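Local coordinates for protein threonine--tRNA ligase catalytic subunit (Aeropyrum pernix, PDB 3A32) that probably catalyses the attachment of threonine to its cognate tRNA in two steps, through threonyl-adenylate, and is unlikely to clear mischarged seryl-tRNA because it lacks an editing domain, at residues T201-L206 / S273-M278; M208-L213 / E249-A254; V58-H63 / K135-G140. One frame throughout, in Å; residues are numbered along the deposited sequence.

Interaction 1 of 3, residues T201-L206 / S273-M278; sequences TFKVRL and SKEWQM. With SO4 (sulfate ion), chain C.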
# COMPACT_ATOMS: atom_id res chain seq x y z
N THR A 201 10.51 14.86 -26.79
CA THR A 201 10.46 13.54 -26.17
C THR A 201 9.04 13.01 -26.03
O THR A 201 8.82 11.95 -25.49
CB THR A 201 11.12 13.52 -24.77
OG1 THR A 201 10.31 14.26 -23.86
CG2 THR A 201 12.52 14.14 -24.79
N PHE A 202 8.05 13.73 -26.51
CA PHE A 202 6.68 13.38 -26.10
C PHE A 202 5.70 13.64 -27.24
O PHE A 202 5.87 14.58 -28.01
CB PHE A 202 6.26 14.09 -24.79
CG PHE A 202 5.30 13.28 -23.94
CD1 PHE A 202 5.78 12.29 -23.06
CD2 PHE A 202 3.91 13.48 -24.06
CE1 PHE A 202 4.93 11.50 -22.34
CE2 PHE A 202 3.03 12.71 -23.30
CZ PHE A 202 3.56 11.70 -22.40
N LYS A 203 4.69 12.77 -27.31
CA LYS A 203 3.65 12.84 -28.30
C LYS A 203 2.29 12.55 -27.63
O LYS A 203 2.18 11.66 -26.77
CB LYS A 203 3.98 11.80 -29.41
CG LYS A 203 2.99 11.71 -30.52
CD LYS A 203 3.59 11.25 -31.86
CE LYS A 203 4.07 9.81 -31.78
NZ LYS A 203 4.52 9.26 -33.09
N VAL A 204 1.25 13.27 -28.03
CA VAL A 204 -0.09 13.00 -27.57
C VAL A 204 -0.91 12.52 -28.77
O VAL A 204 -1.02 13.23 -29.77
CB VAL A 204 -0.75 14.26 -26.91
CG1 VAL A 204 -2.26 14.19 -26.98
CG2 VAL A 204 -0.29 14.41 -25.43
N ARG A 205 -1.51 11.33 -28.67
CA ARG A 205 -2.29 10.77 -29.77
C ARG A 205 -3.77 10.68 -29.40
O ARG A 205 -4.14 10.02 -28.44
CB ARG A 205 -1.76 9.37 -30.11
CG ARG A 205 -2.50 8.63 -31.24
CD ARG A 205 -1.91 7.20 -31.41
NE ARG A 205 -0.68 7.31 -32.16
CZ ARG A 205 0.49 6.77 -31.82
NH1 ARG A 205 0.60 6.01 -30.73
NH2 ARG A 205 1.54 6.99 -32.60
N LEU A 206 -4.63 11.28 -30.23
CA LEU A 206 -6.07 11.18 -30.00
C LEU A 206 -6.67 10.13 -30.91
O LEU A 206 -6.33 10.07 -32.10
CB LEU A 206 -6.76 12.52 -30.25
CG LEU A 206 -6.16 13.82 -29.67
CD1 LEU A 206 -7.10 15.04 -29.93
CD2 LEU A 206 -5.79 13.75 -28.16
N SER A 273 14.39 5.83 -33.41
CA SER A 273 13.29 6.46 -32.71
C SER A 273 12.09 5.48 -32.49
O SER A 273 11.59 4.86 -33.46
CB SER A 273 12.86 7.73 -33.45
OG SER A 273 11.64 8.22 -32.93
N LYS A 274 11.63 5.37 -31.23
CA LYS A 274 10.67 4.32 -30.78
C LYS A 274 9.60 4.97 -29.88
O LYS A 274 9.89 5.89 -29.12
CB LYS A 274 11.35 3.19 -29.94
CG LYS A 274 12.51 2.42 -30.60
CD LYS A 274 13.34 1.47 -29.59
CE LYS A 274 13.25 -0.11 -29.95
NZ LYS A 274 14.20 -0.74 -31.08
N GLU A 275 8.35 4.51 -29.96
CA GLU A 275 7.33 5.00 -29.02
C GLU A 275 7.33 4.14 -27.77
O GLU A 275 7.54 2.93 -27.85
CB GLU A 275 5.94 4.95 -29.60
CG GLU A 275 5.76 5.80 -30.82
CD GLU A 275 4.31 5.84 -31.23
OE1 GLU A 275 3.45 5.21 -30.55
OE2 GLU A 275 4.03 6.52 -32.25
N TRP A 276 7.13 4.80 -26.63
CA TRP A 276 6.91 4.12 -25.36
C TRP A 276 5.53 4.58 -24.88
O TRP A 276 5.42 5.69 -24.33
CB TRP A 276 8.02 4.51 -24.35
CG TRP A 276 7.80 4.05 -22.93
CD1 TRP A 276 6.77 3.28 -22.43
CD2 TRP A 276 8.68 4.29 -21.82
NE1 TRP A 276 6.93 3.06 -21.07
CE2 TRP A 276 8.12 3.64 -20.67
CE3 TRP A 276 9.90 5.00 -21.67
CZ2 TRP A 276 8.72 3.68 -19.41
CZ3 TRP A 276 10.49 5.05 -20.42
CH2 TRP A 276 9.89 4.40 -19.30
N GLN A 277 4.50 3.76 -25.09
CA GLN A 277 3.15 4.12 -24.69
C GLN A 277 2.98 3.97 -23.19
O GLN A 277 3.41 2.98 -22.57
CB GLN A 277 2.07 3.31 -25.43
CG GLN A 277 0.65 4.00 -25.38
CD GLN A 277 -0.32 3.45 -26.37
OE1 GLN A 277 -1.17 2.66 -26.00
NE2 GLN A 277 -0.21 3.85 -27.67
N MET A 278 2.34 4.98 -22.60
CA MET A 278 2.13 5.02 -21.14
C MET A 278 0.62 4.96 -20.83
O MET A 278 -0.05 4.03 -21.34
CB MET A 278 2.83 6.25 -20.54
CG MET A 278 4.31 6.10 -20.70
SD MET A 278 5.25 7.54 -20.24
CE MET A 278 6.90 6.92 -20.44
S SO4 C . 2.69 9.61 -35.99
O1 SO4 C . 3.34 10.66 -35.20
O2 SO4 C . 1.51 10.17 -36.65
O3 SO4 C . 3.65 9.19 -37.01
O4 SO4 C . 2.25 8.47 -35.16
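Glu275 OE2 is gripped by two cationic side chains at once. Arg205 NH2 reaches it on its syn lone pair at 2.6 Å, and Lys203 NZ meets it on the anti side at 2.9 Å, well out of the carboxylate plane. Arg205 NH1 donates to Glu275 OE1 over 3.0 Å, so the guanidinium clasps the carboxylate end-on with its two terminal nitrogens, one to each oxygen. The paired bonds hold the two flat groups nearly coplanar, 21° apart, and restrict the rotation of the carboxylate. Starting from alternate residues of one strand with CG anti to the backbone N, Lys203 and Arg205 run side by side to the same carboxylate, and each crosses the glutamate side chain at about a right angle. Two positive charges around one carboxylate leave a surplus that would attract an anion, and a sulfate, probably from the crystallisation liquor, occupies the place: Lys203 NZ donates to its O1 over 2.8 Å and Arg205 NH2 to its O4 over 3.0 Å. On the other face of the sheet, Met278 SD lies 4.5 Å from Phe202 CE1, at the edge of the ring and near its plane, where helix 174-191 packs against both residues. The strand axes are 8.8 Å apart at closest approach, because strand 260-268 runs between them, with Ile264 touched by both Arg205 and Glu275. The arrangement is a salt-bridge network spanning that intervening strand on one face of the mixed, largely antiparallel sheet of a class II synthetase catalytic domain.

Interaction 2 of 3, residues M208-L213 / E249-A254; sequences MSDKSL and ELEGEA
Met208 lies across the side chain of Glu249 at about a right angle, with its CG 3.6 Å from Glu249 CG and its methyl CE 3.7 Å from Glu249 CD. Bends at chi2 and chi3 bring the methyl against the carboxylate group, while Met208 CG rests on Glu249 CG and OE2; OE2 is in a salt bridge with Arg233. The backbones meet just beside it. Met208 N donates to Leu250 O over 2.9 Å, and Ala254 N returns a bond to Met208 O over 3.0 Å. Between these two bonds the chain makes a type II beta turn from Leu250 to Glu253, with Gly252 at positive phi; Gly252 N also gives a weak bond to Ser209 O. Farther along, Asp210 OD1 accepts from Ser212 N in an Asx turn, and it lies 4.0 Å from Glu251 OE2, a like-charge approach that would be unfavourable by itself. A water accepting from Lys211 N donates to Glu251 OE2. The contact thus joins the loop after strand 202-207 to the end of edge strand 246-250 and the turn that follows it, beside helix 222-243, where Glu229 takes Ser209 OG and Trp225 packs on Ser209 and Ala254.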
# COMPACT_ATOMS: atom_id res chain seq x y z
N MET A 208 -10.35 8.91 -32.33
CA MET A 208 -11.69 9.49 -32.44
C MET A 208 -12.64 8.55 -33.17
O MET A 208 -12.20 7.54 -33.69
CB MET A 208 -11.62 10.83 -33.19
CG MET A 208 -10.52 11.75 -32.76
SD MET A 208 -10.71 12.25 -31.02
CE MET A 208 -10.38 14.02 -31.14
N SER A 209 -13.94 8.88 -33.19
CA SER A 209 -14.93 8.17 -34.00
C SER A 209 -14.70 8.39 -35.47
O SER A 209 -13.97 9.29 -35.89
CB SER A 209 -16.36 8.63 -33.73
OG SER A 209 -16.51 9.99 -34.08
N ASP A 210 -15.32 7.51 -36.25
CA ASP A 210 -15.72 7.80 -37.62
C ASP A 210 -17.16 8.27 -37.46
O ASP A 210 -18.02 7.51 -37.01
CB ASP A 210 -15.64 6.53 -38.46
CG ASP A 210 -15.95 6.76 -39.96
OD1 ASP A 210 -16.77 7.66 -40.37
OD2 ASP A 210 -15.37 5.97 -40.73
N LYS A 211 -17.42 9.53 -37.79
CA LYS A 211 -18.77 10.09 -37.63
C LYS A 211 -19.88 9.31 -38.36
O LYS A 211 -21.03 9.28 -37.86
CB LYS A 211 -18.80 11.57 -38.09
CG LYS A 211 -18.15 12.51 -37.07
CD LYS A 211 -19.02 13.73 -36.72
CE LYS A 211 -18.52 14.40 -35.40
NZ LYS A 211 -18.21 13.37 -34.31
N SER A 212 -19.55 8.68 -39.50
CA SER A 212 -20.54 7.90 -40.27
C SER A 212 -20.98 6.63 -39.54
O SER A 212 -21.90 5.93 -40.00
CB SER A 212 -19.97 7.45 -41.63
OG SER A 212 -19.23 8.49 -42.29
N LEU A 213 -20.29 6.28 -38.46
CA LEU A 213 -20.51 5.00 -37.80
C LEU A 213 -21.08 5.17 -36.38
O LEU A 213 -21.17 4.22 -35.60
CB LEU A 213 -19.17 4.21 -37.77
CG LEU A 213 -18.51 3.89 -39.13
CD1 LEU A 213 -17.24 3.03 -38.96
CD2 LEU A 213 -19.51 3.23 -40.07
N GLU A 249 -4.01 12.99 -34.46
CA GLU A 249 -5.42 12.61 -34.40
C GLU A 249 -5.75 11.49 -35.40
O GLU A 249 -5.42 11.61 -36.60
CB GLU A 249 -6.31 13.81 -34.64
CG GLU A 249 -7.72 13.54 -34.20
CD GLU A 249 -8.66 14.71 -34.37
OE1 GLU A 249 -8.34 15.84 -33.93
OE2 GLU A 249 -9.75 14.48 -34.93
N LEU A 250 -6.36 10.40 -34.91
CA LEU A 250 -6.70 9.28 -35.76
C LEU A 250 -8.20 9.04 -35.82
O LEU A 250 -8.83 8.61 -34.84
CB LEU A 250 -5.99 7.99 -35.34
CG LEU A 250 -4.46 7.98 -35.08
CD1 LEU A 250 -4.07 6.68 -34.44
CD2 LEU A 250 -3.66 8.20 -36.38
N GLU A 251 -8.76 9.30 -37.00
CA GLU A 251 -10.16 9.10 -37.23
C GLU A 251 -10.47 7.62 -37.21
O GLU A 251 -9.73 6.82 -37.80
CB GLU A 251 -10.61 9.77 -38.54
CG GLU A 251 -12.09 9.45 -38.94
CD GLU A 251 -12.57 10.23 -40.19
OE1 GLU A 251 -11.70 10.73 -40.94
OE2 GLU A 251 -13.80 10.34 -40.42
N GLY A 252 -11.56 7.26 -36.53
CA GLY A 252 -12.04 5.89 -36.54
C GLY A 252 -11.31 4.94 -35.62
O GLY A 252 -11.59 3.74 -35.65
N GLU A 253 -10.40 5.45 -34.78
CA GLU A 253 -9.61 4.56 -33.90
C GLU A 253 -10.11 4.47 -32.47
O GLU A 253 -9.57 3.70 -31.68
CB GLU A 253 -8.11 4.89 -33.88
CG GLU A 253 -7.40 4.87 -35.26
CD GLU A 253 -7.29 3.50 -35.96
OE1 GLU A 253 -7.62 2.44 -35.38
OE2 GLU A 253 -6.88 3.51 -37.15
N ALA A 254 -11.11 5.27 -32.12
CA ALA A 254 -11.64 5.24 -30.74
C ALA A 254 -12.17 3.85 -30.37
O ALA A 254 -12.49 3.04 -31.24
CB ALA A 254 -12.74 6.28 -30.56
O HOH W 1 -15.45 11.48 -38.78

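Interaction 3 of 3, residues V58-H63 / K135-G140; sequences VLAKFH and KVFEFG
His63 carries CG anti to its carbonyl carbon (chi1 -74°), whereas Phe137 carries CG anti to its backbone N (chi1 172°); these torsions send the two CG atoms toward each other from helix and strand, and chi2 of each residue then turns the rings nearly parallel. The stack is face to face, with planes 8° apart and the centroid of the His63 ring 3.8 Å from that of the Phe137 ring. Phe137 CD1 sits over the centre of the imidazole, while His63 ND1 sits over the centre of the phenyl ring. His63 CB adds a CH-pi contact over the same phenyl ring. What holds the imidazole in this orientation is a bond back into its own helix: His63 ND1 donates to Leu59 O over 2.7 Å, with the acceptor in the ring plane. That carbonyl also accepts from His63 N, and the two donors arrive from opposite faces of its plane. Beyond the stack, Phe137 CZ lies 3.9 Å from Leu59 CB and Phe137 CE2 3.7 Å from Ala60 CA, while Leu59 CD1 meets the edge of the Phe139 ring at CE1. An alanine in place of His63 would probably open a gap over the face of Phe137 and leave that ring freer to turn. His63 NE2 is hydrogen-bonded to Arg311, and His63 also makes an edge-to-face pair with Tyr68. Tyr53 of the second subunit packs on Ala60, and its hydroxyl is hydrogen-bonded to Phe139 N. Helix 48-65 thus lies antiparallel to strand 134-143 in a buried layer at the dimer interface, consistent with the motif 1 helix of a class II synthetase packed on the first strand of the motif 2 pair.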
# COMPACT_ATOMS: atom_id res chain seq x y z
N VAL A 58 3.49 7.00 -2.63
CA VAL A 58 3.73 8.20 -3.46
C VAL A 58 2.58 8.49 -4.42
O VAL A 58 2.12 9.61 -4.48
CB VAL A 58 5.08 8.10 -4.30
CG1 VAL A 58 5.20 9.29 -5.28
CG2 VAL A 58 6.31 8.04 -3.36
N LEU A 59 2.11 7.49 -5.16
CA LEU A 59 1.04 7.71 -6.11
C LEU A 59 -0.28 8.02 -5.42
O LEU A 59 -1.00 8.89 -5.89
CB LEU A 59 0.87 6.52 -7.08
CG LEU A 59 2.14 6.25 -7.90
CD1 LEU A 59 2.04 4.95 -8.70
CD2 LEU A 59 2.41 7.48 -8.79
N ALA A 60 -0.58 7.31 -4.32
CA ALA A 60 -1.76 7.59 -3.51
C ALA A 60 -1.76 9.03 -2.98
O ALA A 60 -2.73 9.77 -3.17
CB ALA A 60 -1.92 6.56 -2.35
N LYS A 61 -0.69 9.43 -2.31
CA LYS A 61 -0.55 10.79 -1.78
C LYS A 61 -0.53 11.87 -2.85
O LYS A 61 -1.15 12.94 -2.64
CB LYS A 61 0.68 10.91 -0.86
CG LYS A 61 0.57 10.02 0.40
CD LYS A 61 1.85 9.94 1.23
CE LYS A 61 1.56 9.12 2.47
NZ LYS A 61 2.76 8.96 3.36
N PHE A 62 0.17 11.62 -3.97
CA PHE A 62 0.13 12.53 -5.14
C PHE A 62 -1.31 12.78 -5.61
O PHE A 62 -1.72 13.93 -5.81
CB PHE A 62 0.98 12.03 -6.31
CG PHE A 62 0.82 12.88 -7.58
CD1 PHE A 62 1.26 14.22 -7.60
CD2 PHE A 62 0.25 12.34 -8.73
CE1 PHE A 62 1.09 15.01 -8.76
CE2 PHE A 62 0.07 13.11 -9.89
CZ PHE A 62 0.51 14.45 -9.91
N HIS A 63 -2.08 11.69 -5.73
CA HIS A 63 -3.46 11.82 -6.13
C HIS A 63 -4.35 12.47 -5.11
O HIS A 63 -5.17 13.32 -5.46
CB HIS A 63 -3.99 10.48 -6.62
CG HIS A 63 -3.45 10.13 -7.97
ND1 HIS A 63 -2.21 9.56 -8.17
CD2 HIS A 63 -3.98 10.32 -9.21
CE1 HIS A 63 -2.03 9.34 -9.46
NE2 HIS A 63 -3.06 9.85 -10.11
N LYS A 135 -13.57 12.57 -8.42
CA LYS A 135 -12.34 11.93 -8.87
C LYS A 135 -11.94 10.94 -7.84
O LYS A 135 -11.82 11.30 -6.66
CB LYS A 135 -11.22 12.97 -9.07
CG LYS A 135 -11.68 14.20 -9.88
CD LYS A 135 -10.56 15.13 -10.32
CE LYS A 135 -9.43 15.24 -9.28
NZ LYS A 135 -8.61 16.50 -9.47
N VAL A 136 -11.74 9.69 -8.28
CA VAL A 136 -11.40 8.57 -7.40
C VAL A 136 -10.14 7.84 -7.97
O VAL A 136 -10.13 7.46 -9.16
CB VAL A 136 -12.63 7.64 -7.21
CG1 VAL A 136 -13.16 7.05 -8.57
CG2 VAL A 136 -12.36 6.55 -6.26
N PHE A 137 -9.11 7.65 -7.13
CA PHE A 137 -7.84 7.02 -7.51
C PHE A 137 -7.64 5.69 -6.77
O PHE A 137 -7.94 5.60 -5.59
CB PHE A 137 -6.63 7.91 -7.16
CG PHE A 137 -5.31 7.21 -7.36
CD1 PHE A 137 -4.79 7.02 -8.65
CD2 PHE A 137 -4.60 6.68 -6.28
CE1 PHE A 137 -3.63 6.36 -8.85
CE2 PHE A 137 -3.39 6.02 -6.49
CZ PHE A 137 -2.91 5.85 -7.77
N GLU A 138 -7.08 4.69 -7.44
CA GLU A 138 -6.74 3.42 -6.77
C GLU A 138 -5.48 2.82 -7.36
O GLU A 138 -5.36 2.78 -8.58
CB GLU A 138 -7.88 2.37 -6.84
CG GLU A 138 -7.47 1.04 -6.24
CD GLU A 138 -8.63 0.06 -6.04
OE1 GLU A 138 -9.79 0.34 -6.46
OE2 GLU A 138 -8.36 -1.02 -5.48
N PHE A 139 -4.53 2.45 -6.49
CA PHE A 139 -3.37 1.60 -6.83
C PHE A 139 -3.98 0.19 -6.92
O PHE A 139 -4.08 -0.53 -5.91
CB PHE A 139 -2.33 1.68 -5.69
CG PHE A 139 -0.98 1.07 -6.02
CD1 PHE A 139 -0.08 1.71 -6.87
CD2 PHE A 139 -0.59 -0.14 -5.45
CE1 PHE A 139 1.18 1.13 -7.17
CE2 PHE A 139 0.66 -0.70 -5.71
CZ PHE A 139 1.55 -0.06 -6.57
N GLY A 140 -4.45 -0.18 -8.10
CA GLY A 140 -5.41 -1.31 -8.16
C GLY A 140 -4.80 -2.58 -8.70
O GLY A 140 -3.93 -2.51 -9.56

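In the fold
All three contacts reach the same eight-stranded mixed sheet of the catalytic region. Interaction 3 closes first along the chain; interaction 1 opens later, and interaction 2 is nested inside the loop that interaction 1 closes. Interactions 1 and 2 have centres about 20 Å apart yet touch, since strands 202-207 and 246-250 are neighbours: Leu206 O and Leu250 N, 2.8 Å apart, probably share a hydrogen bond. Interaction 3 lies toward the other end of the sheet, its centre about 23 Å from that of interaction 1 and about 31 Å from that of interaction 2, without touching either. One sheet thus links a partly buried outer end to a buried helix-packed region near the zinc site and the second subunit.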